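Local coordinates for proteasome assembly chaperone family protein (Pyrococcus furiosus DSM 3638, PDB 3WZ2) that belongs to the PAC2 family as PbaA, an archaeal homolog of proteasome-assembly chaperones, and probably acts through binding to proteasome components, at the interface of chains A and B. Numbering follows the deposited sequence. Chains: chain A/B, Uncharacterized protein.

Contact 1: the interface of chains A and B. Residues chain A 57-61; chain B 91, 94-95, 156-158, 161-162.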
loop_
_atom_site.group_PDB
_atom_site.type_symbol
_atom_site.label_atom_id
_atom_site.label_comp_id
_atom_site.label_asym_id
_atom_site.label_seq_id
_atom_site.Cartn_x
_atom_site.Cartn_y
_atom_site.Cartn_z
ATOM N N ILE A 57 10.884 9.880 -6.828
ATOM C CA ILE A 57 11.773 10.820 -6.156
ATOM C C ILE A 57 10.963 12.037 -5.683
ATOM O O ILE A 57 10.261 12.649 -6.469
ATOM C CB ILE A 57 12.907 11.255 -7.094
ATOM C CG1 ILE A 57 13.822 10.054 -7.396
ATOM C CG2 ILE A 57 13.725 12.360 -6.458
ATOM C CD1 ILE A 57 14.733 10.266 -8.578
ATOM N N PRO A 58 11.007 12.356 -4.384
ATOM C CA PRO A 58 10.133 13.440 -3.938
ATOM C C PRO A 58 10.507 14.786 -4.580
ATOM O O PRO A 58 11.656 14.991 -4.952
ATOM C CB PRO A 58 10.278 13.461 -2.411
ATOM C CG PRO A 58 11.393 12.514 -2.082
ATOM C CD PRO A 58 11.711 11.676 -3.279
ATOM N N PRO A 59 9.507 15.656 -4.779
ATOM C CA PRO A 59 9.659 16.904 -5.504
ATOM C C PRO A 59 10.570 17.896 -4.793
ATOM O O PRO A 59 10.334 18.221 -3.638
ATOM C CB PRO A 59 8.236 17.465 -5.579
ATOM C CG PRO A 59 7.485 16.808 -4.466
ATOM C CD PRO A 59 8.145 15.477 -4.240
ATOM N N MET A 60 11.598 18.352 -5.489
ATOM C CA MET A 60 12.573 19.319 -4.962
ATOM C C MET A 60 13.539 19.732 -6.064
ATOM O O MET A 60 13.778 18.961 -6.990
ATOM C CB MET A 60 13.356 18.765 -3.789
ATOM C CG MET A 60 14.336 17.692 -4.175
ATOM S SD MET A 60 15.085 17.007 -2.686
ATOM C CE MET A 60 13.697 16.066 -2.090
ATOM N N SER A 61 14.103 20.927 -5.928
ATOM C CA SER A 61 15.369 21.266 -6.502
ATOM C C SER A 61 16.343 21.642 -5.400
ATOM O O SER A 61 15.988 22.326 -4.455
ATOM C CB SER A 61 15.228 22.446 -7.454
ATOM O OG SER A 61 14.470 22.110 -8.572
ATOM N N PRO B 91 3.673 13.542 -2.161
ATOM C CA PRO B 91 4.774 13.855 -3.045
ATOM C C PRO B 91 4.620 13.289 -4.455
ATOM O O PRO B 91 4.863 14.001 -5.432
ATOM C CB PRO B 91 5.994 13.205 -2.362
ATOM C CG PRO B 91 5.465 12.467 -1.172
ATOM C CD PRO B 91 4.149 13.071 -0.843
ATOM N N VAL B 94 2.044 15.332 -6.313
ATOM C CA VAL B 94 2.641 16.619 -6.679
ATOM C C VAL B 94 3.514 16.447 -7.910
ATOM O O VAL B 94 3.360 17.214 -8.853
ATOM C CB VAL B 94 3.486 17.196 -5.543
ATOM C CG1 VAL B 94 4.315 18.360 -6.034
ATOM C CG2 VAL B 94 2.608 17.616 -4.375
ATOM N N ASN B 95 4.331 15.384 -7.955
ATOM C CA ASN B 95 5.083 15.082 -9.177
ATOM C C ASN B 95 4.218 14.820 -10.417
ATOM O O ASN B 95 4.515 15.322 -11.494
ATOM C CB ASN B 95 6.028 13.896 -8.994
ATOM C CG ASN B 95 7.182 14.206 -8.069
ATOM O OD1 ASN B 95 7.663 15.329 -8.019
ATOM N ND2 ASN B 95 7.641 13.204 -7.348
ATOM N N ILE B 156 14.672 23.933 -2.418
ATOM C CA ILE B 156 13.281 24.319 -2.613
ATOM C C ILE B 156 12.457 23.054 -2.808
ATOM O O ILE B 156 12.558 22.397 -3.856
ATOM C CB ILE B 156 13.112 25.236 -3.820
ATOM C CG1 ILE B 156 14.069 26.435 -3.730
ATOM C CG2 ILE B 156 11.683 25.724 -3.895
ATOM C CD1 ILE B 156 14.024 27.349 -4.951
ATOM N N THR B 157 11.680 22.687 -1.789
ATOM C CA THR B 157 10.900 21.435 -1.790
ATOM C C THR B 157 9.474 21.696 -2.259
ATOM O O THR B 157 9.028 22.840 -2.347
ATOM C CB THR B 157 10.786 20.826 -0.391
ATOM O OG1 THR B 157 10.224 21.821 0.488
ATOM C CG2 THR B 157 12.167 20.419 0.119
ATOM N N GLY B 158 8.814 20.639 -2.704
ATOM C CA GLY B 158 7.450 20.759 -3.142
ATOM C C GLY B 158 7.302 21.176 -4.588
ATOM O O GLY B 158 8.266 21.140 -5.390
ATOM N N GLY B 161 9.827 23.812 -6.222
ATOM C CA GLY B 161 11.111 23.195 -6.627
ATOM C C GLY B 161 11.008 22.339 -7.878
ATOM O O GLY B 161 11.872 22.360 -8.738
ATOM N N LYS B 162 9.947 21.550 -7.967
ATOM C CA LYS B 162 9.798 20.616 -9.071
ATOM C C LYS B 162 9.550 21.348 -10.361
ATOM O O LYS B 162 10.150 21.047 -11.360
ATOM C CB LYS B 162 8.657 19.609 -8.824
ATOM C CG LYS B 162 8.667 18.429 -9.808
ATOM C CD LYS B 162 9.866 17.525 -9.525
ATOM C CE LYS B 162 10.200 16.548 -10.625
ATOM N NZ LYS B 162 9.194 15.477 -10.719
HETATM O O HOH W 1 10.864 13.903 -8.870
#
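The tight part of this subunit interface is the ring of A:Pro59. The ring enters chain B between the start of helix 91-107 and the start of helix 158-169. Its CD lies 3.6 Å from CB of B:Pro91, and the two rings cross obliquely. B:Val94 meets it at about a right angle: CG1, anti to the backbone N (chi1 168°), is 3.9 Å from CG of A:Pro59. CB of B:Lys162 packs against the ring's CB. The carbonyl O of A:Pro59 accepts a hydrogen bond from the backbone N of B:Gly158 at 3.0 Å, with the donor above the carbonyl plane. Beyond the ring, A:Met60 and A:Ser61 pair antiparallel with B:Thr157 and B:Ile156. The N of B:Ile156 points almost straight at O of A:Ser61 (2.9 Å, 179° at H), nearly along the C=O axis. The hydroxyl OG of A:Ser61, set beside its own backbone N (chi1 -67°), donates to the helix carbonyl O of B:Gly161 at 2.6 Å. The looser side is at A:Ile57, where water takes part. Its carbonyl O receives ND2 of B:Asn95 at 2.8 Å and also contacts a water. That water meets the ammonium NZ of B:Lys162 at 2.9 Å, at the end of a chain bent at chi2 and chi4. The site joins a strand of each subunit edge to edge and anchors the preceding loop, which probably helps hold the assembly together.

Contact 2: the interface of chains A and B. Residues chain A 53-56, 58; chain B 91-92, 95, 99.
The amide nitrogen ND2 of B:Asn95 is the best-held polar atom here, gripped by two backbone carbonyls of the chain A loop, those of A:Leu55 and A:Ile57. O of A:Leu55 accepts from ND2 at 2.9 Å, and the angle at H is 151°. ND2 sits above the carbonyl plane, while the oxygen lies close to the plane of the amide. The side-chain CG of B:Asn95 is beside its backbone N (chi1 -69°), which turns the amide towards chain A. An alanine here would remove the amide and would probably leave the carbonyls of A:Leu55 and A:Ile57 without this shared donor, so the loop would be less firmly seated. B:Thr92 borders the oxygen of A:Leu55 with its methyl CG2, 3.9 Å from that O. The A:Leu55 side chain passes B:Asn95 in the opposite direction. Its CD2 branch touches CB of B:Asn95 and, at 3.9 Å, CG of B:Lys99, whose chain it crosses obliquely. B:Lys99 bends at chi2 (-83°) and then runs on extended. Its ammonium meets the A:Asp53 carboxylate tip to tip, with NZ 3.3 Å from OD1 in a salt bridge whose hydrogen bond is weak. CG of A:Asp53 is anti to the backbone N, which sends the carboxylate out to B:Lys99. Within chain A, the N of A:Phe56 donates to the hydroxyl OG of A:Ser54, which braces the turn carrying A:Leu55. The end of strand 47-53 and the loop after it cross one face of helix 91-107 of chain B.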
loop_
_atom_site.group_PDB
_atom_site.type_symbol
_atom_site.label_atom_id
_atom_site.label_comp_id
_atom_site.label_asym_id
_atom_site.label_seq_id
_atom_site.Cartn_x
_atom_site.Cartn_y
_atom_site.Cartn_z
ATOM N N ASP A 53 15.478 10.566 -13.169
ATOM C CA ASP A 53 14.154 11.167 -13.215
ATOM C C ASP A 53 13.135 10.091 -12.873
ATOM O O ASP A 53 13.098 9.043 -13.522
ATOM C CB ASP A 53 13.912 11.716 -14.616
ATOM C CG ASP A 53 12.560 12.351 -14.757
ATOM O OD1 ASP A 53 12.062 12.961 -13.776
ATOM O OD2 ASP A 53 11.999 12.263 -15.851
ATOM N N SER A 54 12.319 10.347 -11.864
ATOM C CA SER A 54 11.295 9.409 -11.437
ATOM C C SER A 54 10.232 10.112 -10.604
ATOM O O SER A 54 10.538 10.943 -9.755
ATOM C CB SER A 54 11.930 8.301 -10.577
ATOM O OG SER A 54 10.967 7.418 -10.033
ATOM N N LEU A 55 8.996 9.742 -10.824
ATOM C CA LEU A 55 7.876 10.233 -10.018
ATOM C C LEU A 55 8.023 9.819 -8.573
ATOM O O LEU A 55 7.343 10.362 -7.733
ATOM C CB LEU A 55 6.544 9.666 -10.528
ATOM C CG LEU A 55 6.179 10.056 -11.961
ATOM C CD1 LEU A 55 5.000 9.204 -12.420
ATOM C CD2 LEU A 55 5.872 11.552 -12.061
ATOM N N PHE A 56 8.877 8.838 -8.285
ATOM C CA PHE A 56 9.000 8.364 -6.916
ATOM C C PHE A 56 10.126 9.035 -6.153
ATOM O O PHE A 56 10.278 8.821 -4.961
ATOM C CB PHE A 56 9.164 6.833 -6.916
ATOM C CG PHE A 56 8.010 6.114 -7.556
ATOM C CD1 PHE A 56 8.093 5.670 -8.870
ATOM C CD2 PHE A 56 6.811 5.927 -6.853
ATOM C CE1 PHE A 56 7.027 5.009 -9.466
ATOM C CE2 PHE A 56 5.724 5.290 -7.448
ATOM C CZ PHE A 56 5.842 4.824 -8.755
ATOM N N PRO A 58 11.007 12.356 -4.384
ATOM C CA PRO A 58 10.133 13.440 -3.938
ATOM C C PRO A 58 10.507 14.786 -4.580
ATOM O O PRO A 58 11.656 14.991 -4.952
ATOM C CB PRO A 58 10.278 13.461 -2.411
ATOM C CG PRO A 58 11.393 12.514 -2.082
ATOM C CD PRO A 58 11.711 11.676 -3.279
ATOM N N PRO B 91 3.673 13.542 -2.161
ATOM C CA PRO B 91 4.774 13.855 -3.045
ATOM C C PRO B 91 4.620 13.289 -4.455
ATOM O O PRO B 91 4.863 14.001 -5.432
ATOM C CB PRO B 91 5.994 13.205 -2.362
ATOM C CG PRO B 91 5.465 12.467 -1.172
ATOM C CD PRO B 91 4.149 13.071 -0.843
ATOM N N THR B 92 4.185 12.042 -4.565
ATOM C CA THR B 92 4.010 11.433 -5.865
ATOM C C THR B 92 2.955 12.149 -6.671
ATOM O O THR B 92 3.068 12.294 -7.872
ATOM C CB THR B 92 3.675 9.933 -5.733
ATOM O OG1 THR B 92 4.675 9.317 -4.913
ATOM C CG2 THR B 92 3.704 9.262 -7.068
ATOM N N ASN B 95 4.331 15.384 -7.955
ATOM C CA ASN B 95 5.083 15.082 -9.177
ATOM C C ASN B 95 4.218 14.820 -10.417
ATOM O O ASN B 95 4.515 15.322 -11.494
ATOM C CB ASN B 95 6.028 13.896 -8.994
ATOM C CG ASN B 95 7.182 14.206 -8.069
ATOM O OD1 ASN B 95 7.663 15.329 -8.019
ATOM N ND2 ASN B 95 7.641 13.204 -7.348
ATOM N N LYS B 99 4.172 17.296 -13.725
ATOM C CA LYS B 99 4.356 16.754 -15.071
ATOM C C LYS B 99 3.246 17.225 -16.028
ATOM O O LYS B 99 3.535 17.631 -17.154
ATOM C CB LYS B 99 4.484 15.211 -15.040
ATOM C CG LYS B 99 5.740 14.688 -14.307
ATOM C CD LYS B 99 6.961 14.691 -15.215
ATOM C CE LYS B 99 8.176 14.701 -14.367
ATOM N NZ LYS B 99 9.440 14.385 -15.087
#

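The C-alpha centres of contact 1 and contact 2 are about 7 Å apart, and they share A:Pro58, B:Pro91 and B:Asn95. Together they follow one continuous stretch of chain A, from the end of strand 47-53 through the loop into strand 60-64. Helix 91-107 of chain B serves both. B:Asn95 connects them directly, because its ND2 donates to a carbonyl in each. Contact 1 adds the strand pairing, and contact 2 adds a charged pair further along the helix. The deposited assembly holds five copies, so this junction, if repeated between neighbours, would help build the oligomer.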